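Local coordinates for 30kLP (PDB 3K8G), which is an outer membrane-associated lipoprotein that increases the permeability of lipid vesicles and might take part in ligand transport, at residues A[161-172]-A[183-194]. Residues are numbered along the deposited sequence; the frame is centred on the assembly and turned at random.
Sequences TVALYIKNGGHF and NLPLGAMELYLT
M189 and F172 both start with CG anti to the backbone N (chi1 170° and -160°), and this brings the thioether and the ring together. The extended M189 chain sets SD 3.9 Å from F172 CD2 in an oblique Met-aromatic contact. The bend at chi3 (-62°) then points CE at G169 O. I166 runs beside M189, and its CD1 sits over one face of the F172 ring. L191 CD2 meets F172 CE2 at 3.8 Å. Further along, L164 CD1 touches L193 CD1 (3.7 Å).

The side chains of V162, L164, I166, M189, L191 and L193 line one face of an antiparallel pair, strands 162-166 and 189-194. F172, from the helix, packs against it. Six backbone hydrogen bonds join V162 with L193, L164 with L191 and I166 with M189. Strand 21-26 continues the sheet beyond 162-166, and strand 199-207 does so beyond 189-194.

The other face carries A163, Y165, E190 and Y192, and helix 147-153 packs on it through F149. The Y165 ring lies obliquely to A188, with OH 3.6 Å from A188 CB. Y192 OH donates to E190 OE1 (2.5 Å), and a water gives bonds to both Y192 OH and L164 O. R148 makes a cation-pi contact with the Y192 ring.

At the turn, N168 N-caps the helix: H171 N donates to its OD1 from above the amide plane. A second water donates to both N168 OD1 and L184 O. G169 N reaches G187 O in a weak bond. Without side chains, G169 can lie close to G187 O and M189 CB, and G170 to L184 O. The chemistry thus differs by face: one is apolar and joins helix 169-176, a probable amphipathic helix, to the half-barrel wall; the other mixes ring and alkyl packing with the Y192-E190 bond and a water.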
loop_
_atom_site.group_PDB
_atom_site.type_symbol
_atom_site.label_atom_id
_atom_site.label_comp_id
_atom_site.label_asym_id
_atom_site.label_seq_id
_atom_site.Cartn_x
_atom_site.Cartn_y
_atom_site.Cartn_z
ATOM N N THR A 161 4.158 2.818 11.861
ATOM C CA THR A 161 3.766 1.459 11.460
ATOM C C THR A 161 3.159 1.475 10.052
ATOM O O THR A 161 2.249 2.246 9.774
ATOM C CB THR A 161 2.785 0.866 12.475
ATOM O OG1 THR A 161 3.435 0.781 13.750
ATOM C CG2 THR A 161 2.354 -0.548 12.089
ATOM N N VAL A 162 3.675 0.595 9.206
ATOM C CA VAL A 162 3.160 0.295 7.871
ATOM C C VAL A 162 2.060 -0.773 8.049
ATOM O O VAL A 162 2.254 -1.737 8.788
ATOM C CB VAL A 162 4.290 -0.256 6.969
ATOM C CG1 VAL A 162 3.756 -0.727 5.563
ATOM C CG2 VAL A 162 5.396 0.782 6.797
ATOM N N ALA A 163 0.901 -0.572 7.414
ATOM C CA ALA A 163 -0.231 -1.524 7.568
ATOM C C ALA A 163 -0.629 -2.123 6.217
ATOM O O ALA A 163 -0.732 -1.399 5.226
ATOM C CB ALA A 163 -1.449 -0.799 8.240
ATOM N N LEU A 164 -0.875 -3.439 6.164
ATOM C CA LEU A 164 -1.402 -4.018 4.947
ATOM C C LEU A 164 -2.612 -4.852 5.306
ATOM O O LEU A 164 -2.631 -5.497 6.360
ATOM C CB LEU A 164 -0.376 -4.904 4.226
ATOM C CG LEU A 164 0.642 -4.155 3.332
ATOM C CD1 LEU A 164 1.843 -3.789 4.155
ATOM C CD2 LEU A 164 1.042 -5.047 2.162
ATOM N N TYR A 165 -3.622 -4.802 4.449
ATOM C CA TYR A 165 -4.734 -5.721 4.588
ATOM C C TYR A 165 -4.870 -6.505 3.290
ATOM O O TYR A 165 -5.055 -5.908 2.213
ATOM C CB TYR A 165 -6.018 -4.949 4.878
ATOM C CG TYR A 165 -7.220 -5.889 5.014
ATOM C CD1 TYR A 165 -7.196 -6.905 5.955
ATOM C CD2 TYR A 165 -8.380 -5.737 4.222
ATOM C CE1 TYR A 165 -8.270 -7.769 6.114
ATOM C CE2 TYR A 165 -9.475 -6.606 4.410
ATOM C CZ TYR A 165 -9.388 -7.617 5.368
ATOM O OH TYR A 165 -10.416 -8.527 5.601
ATOM N N ILE A 166 -4.813 -7.833 3.375
ATOM C CA ILE A 166 -4.626 -8.637 2.142
ATOM C C ILE A 166 -5.740 -9.668 2.128
ATOM O O ILE A 166 -5.801 -10.494 3.042
ATOM C CB ILE A 166 -3.237 -9.316 2.170
ATOM C CG1 ILE A 166 -2.134 -8.244 2.267
ATOM C CG2 ILE A 166 -3.042 -10.321 0.950
ATOM C CD1 ILE A 166 -1.051 -8.581 3.328
ATOM N N LYS A 167 -6.633 -9.595 1.132
ATOM C CA LYS A 167 -7.777 -10.497 1.091
ATOM C C LYS A 167 -7.318 -11.943 0.910
ATOM O O LYS A 167 -7.861 -12.831 1.549
ATOM C CB LYS A 167 -8.794 -10.071 0.003
ATOM C CG LYS A 167 -9.298 -8.620 0.224
ATOM C CD LYS A 167 -10.628 -8.281 -0.461
ATOM C CE LYS A 167 -11.152 -6.886 0.022
ATOM N NZ LYS A 167 -11.878 -6.057 -1.034
ATOM N N ASN A 168 -6.322 -12.180 0.052
ATOM C CA ASN A 168 -5.849 -13.557 -0.205
ATOM C C ASN A 168 -4.580 -13.810 0.614
ATOM O O ASN A 168 -3.437 -13.753 0.109
ATOM C CB ASN A 168 -5.613 -13.817 -1.709
ATOM C CG ASN A 168 -5.358 -15.296 -2.009
ATOM O OD1 ASN A 168 -5.016 -16.075 -1.106
ATOM N ND2 ASN A 168 -5.505 -15.685 -3.271
ATOM N N GLY A 169 -4.783 -14.030 1.902
ATOM C CA GLY A 169 -3.674 -14.097 2.844
ATOM C C GLY A 169 -2.846 -15.350 2.632
ATOM O O GLY A 169 -1.624 -15.328 2.860
ATOM N N GLY A 170 -3.508 -16.430 2.183
ATOM C CA GLY A 170 -2.819 -17.679 1.813
ATOM C C GLY A 170 -1.668 -17.420 0.856
ATOM O O GLY A 170 -0.497 -17.727 1.158
ATOM N N HIS A 171 -1.997 -16.813 -0.283
ATOM C CA HIS A 171 -1.023 -16.481 -1.332
ATOM C C HIS A 171 0.120 -15.570 -0.851
ATOM O O HIS A 171 1.285 -15.776 -1.201
ATOM C CB HIS A 171 -1.774 -15.846 -2.509
ATOM C CG HIS A 171 -0.979 -15.753 -3.775
ATOM N ND1 HIS A 171 -0.368 -14.587 -4.186
ATOM C CD2 HIS A 171 -0.722 -16.672 -4.737
ATOM C CE1 HIS A 171 0.253 -14.797 -5.334
ATOM N NE2 HIS A 171 0.050 -16.054 -5.693
ATOM N N PHE A 172 -0.193 -14.582 -0.018
ATOM C CA PHE A 172 0.814 -13.604 0.436
ATOM C C PHE A 172 1.803 -14.179 1.466
ATOM O O PHE A 172 2.995 -13.819 1.466
ATOM C CB PHE A 172 0.115 -12.370 1.015
ATOM C CG PHE A 172 0.982 -11.137 1.076
ATOM C CD1 PHE A 172 1.085 -10.294 -0.020
ATOM C CD2 PHE A 172 1.679 -10.817 2.225
ATOM C CE1 PHE A 172 1.882 -9.146 0.029
ATOM C CE2 PHE A 172 2.468 -9.669 2.287
ATOM C CZ PHE A 172 2.561 -8.836 1.190
ATOM N N ASN A 183 -0.577 -21.910 -2.825
ATOM C CA ASN A 183 -2.028 -21.641 -2.867
ATOM C C ASN A 183 -2.770 -22.243 -1.663
ATOM O O ASN A 183 -3.632 -23.120 -1.825
ATOM C CB ASN A 183 -2.662 -22.123 -4.184
ATOM C CG ASN A 183 -2.171 -21.352 -5.398
ATOM O OD1 ASN A 183 -2.152 -20.119 -5.404
ATOM N ND2 ASN A 183 -1.779 -22.082 -6.440
ATOM N N LEU A 184 -2.419 -21.774 -0.463
ATOM C CA LEU A 184 -3.023 -22.283 0.772
ATOM C C LEU A 184 -4.491 -21.865 0.907
ATOM O O LEU A 184 -4.867 -20.790 0.432
ATOM C CB LEU A 184 -2.241 -21.823 2.002
ATOM C CG LEU A 184 -0.896 -22.426 2.423
ATOM C CD1 LEU A 184 -0.738 -23.917 2.071
ATOM C CD2 LEU A 184 0.224 -21.597 1.849
ATOM N N PRO A 185 -5.312 -22.708 1.569
ATOM C CA PRO A 185 -6.757 -22.516 1.730
ATOM C C PRO A 185 -7.139 -21.544 2.855
ATOM O O PRO A 185 -8.156 -21.760 3.543
ATOM C CB PRO A 185 -7.257 -23.935 2.055
ATOM C CG PRO A 185 -6.136 -24.586 2.739
ATOM C CD PRO A 185 -4.861 -23.967 2.204
ATOM N N LEU A 186 -6.353 -20.472 3.005
ATOM C CA LEU A 186 -6.477 -19.569 4.143
ATOM C C LEU A 186 -7.128 -18.237 3.730
ATOM O O LEU A 186 -7.276 -17.937 2.548
ATOM C CB LEU A 186 -5.103 -19.333 4.784
ATOM C CG LEU A 186 -4.227 -20.529 5.165
ATOM C CD1 LEU A 186 -2.738 -20.196 5.023
ATOM C CD2 LEU A 186 -4.515 -21.008 6.586
ATOM N N GLY A 187 -7.504 -17.438 4.719
ATOM C CA GLY A 187 -8.305 -16.276 4.465
ATOM C C GLY A 187 -7.466 -15.007 4.455
ATOM O O GLY A 187 -6.292 -15.006 4.057
ATOM N N ALA A 188 -8.089 -13.951 4.941
ATOM C CA ALA A 188 -7.517 -12.623 4.945
ATOM C C ALA A 188 -6.348 -12.523 5.919
ATOM O O ALA A 188 -6.322 -13.225 6.948
ATOM C CB ALA A 188 -8.609 -11.633 5.296
ATOM N N MET A 189 -5.375 -11.674 5.584
ATOM C CA MET A 189 -4.241 -11.451 6.435
ATOM C C MET A 189 -4.187 -9.970 6.788
ATOM O O MET A 189 -4.319 -9.124 5.902
ATOM C CB MET A 189 -2.921 -11.851 5.743
ATOM C CG MET A 189 -1.639 -11.403 6.517
ATOM S SD MET A 189 -0.038 -11.645 5.641
ATOM C CE MET A 189 -0.062 -13.399 5.486
ATOM N N GLU A 190 -3.956 -9.667 8.067
ATOM C CA GLU A 190 -3.601 -8.290 8.485
ATOM C C GLU A 190 -2.097 -8.326 8.782
ATOM O O GLU A 190 -1.631 -9.255 9.433
ATOM C CB GLU A 190 -4.293 -7.962 9.807
ATOM C CG GLU A 190 -5.786 -7.827 9.757
ATOM C CD GLU A 190 -6.341 -7.542 11.160
ATOM O OE1 GLU A 190 -5.898 -6.584 11.793
ATOM O OE2 GLU A 190 -7.237 -8.271 11.605
ATOM N N LEU A 191 -1.358 -7.307 8.365
ATOM C CA LEU A 191 0.088 -7.288 8.557
ATOM C C LEU A 191 0.527 -5.905 8.958
ATOM O O LEU A 191 0.215 -4.932 8.250
ATOM C CB LEU A 191 0.785 -7.693 7.238
ATOM C CG LEU A 191 2.300 -7.615 7.134
ATOM C CD1 LEU A 191 2.933 -8.600 8.145
ATOM C CD2 LEU A 191 2.729 -7.916 5.698
ATOM N N TYR A 192 1.289 -5.811 10.058
ATOM C CA TYR A 192 1.727 -4.503 10.619
ATOM C C TYR A 192 3.232 -4.571 10.837
ATOM O O TYR A 192 3.700 -5.510 11.506
ATOM C CB TYR A 192 0.981 -4.201 11.942
ATOM C CG TYR A 192 -0.517 -4.290 11.722
ATOM C CD1 TYR A 192 -1.206 -3.235 11.105
ATOM C CD2 TYR A 192 -1.236 -5.433 12.087
ATOM C CE1 TYR A 192 -2.609 -3.328 10.858
ATOM C CE2 TYR A 192 -2.641 -5.525 11.836
ATOM C CZ TYR A 192 -3.288 -4.460 11.217
ATOM O OH TYR A 192 -4.664 -4.538 10.955
ATOM N N LEU A 193 3.970 -3.635 10.226
ATOM C CA LEU A 193 5.446 -3.677 10.200
ATOM C C LEU A 193 6.038 -2.389 10.723
ATOM O O LEU A 193 5.458 -1.312 10.543
ATOM C CB LEU A 193 5.980 -3.947 8.778
ATOM C CG LEU A 193 5.271 -5.031 7.936
ATOM C CD1 LEU A 193 4.282 -4.441 6.926
ATOM C CD2 LEU A 193 6.262 -5.972 7.201
ATOM N N THR A 194 7.224 -2.480 11.336
ATOM C CA THR A 194 7.884 -1.259 11.796
ATOM C C THR A 194 9.405 -1.416 11.581
ATOM O O THR A 194 9.964 -2.502 11.763
ATOM C CB THR A 194 7.495 -0.948 13.277
ATOM O OG1 THR A 194 7.813 0.414 13.591
ATOM C CG2 THR A 194 8.197 -1.868 14.241
HETATM O O HOH W 1 -4.859 -4.944 8.052
HETATM O O HOH W 2 -4.512 -18.920 -1.328
#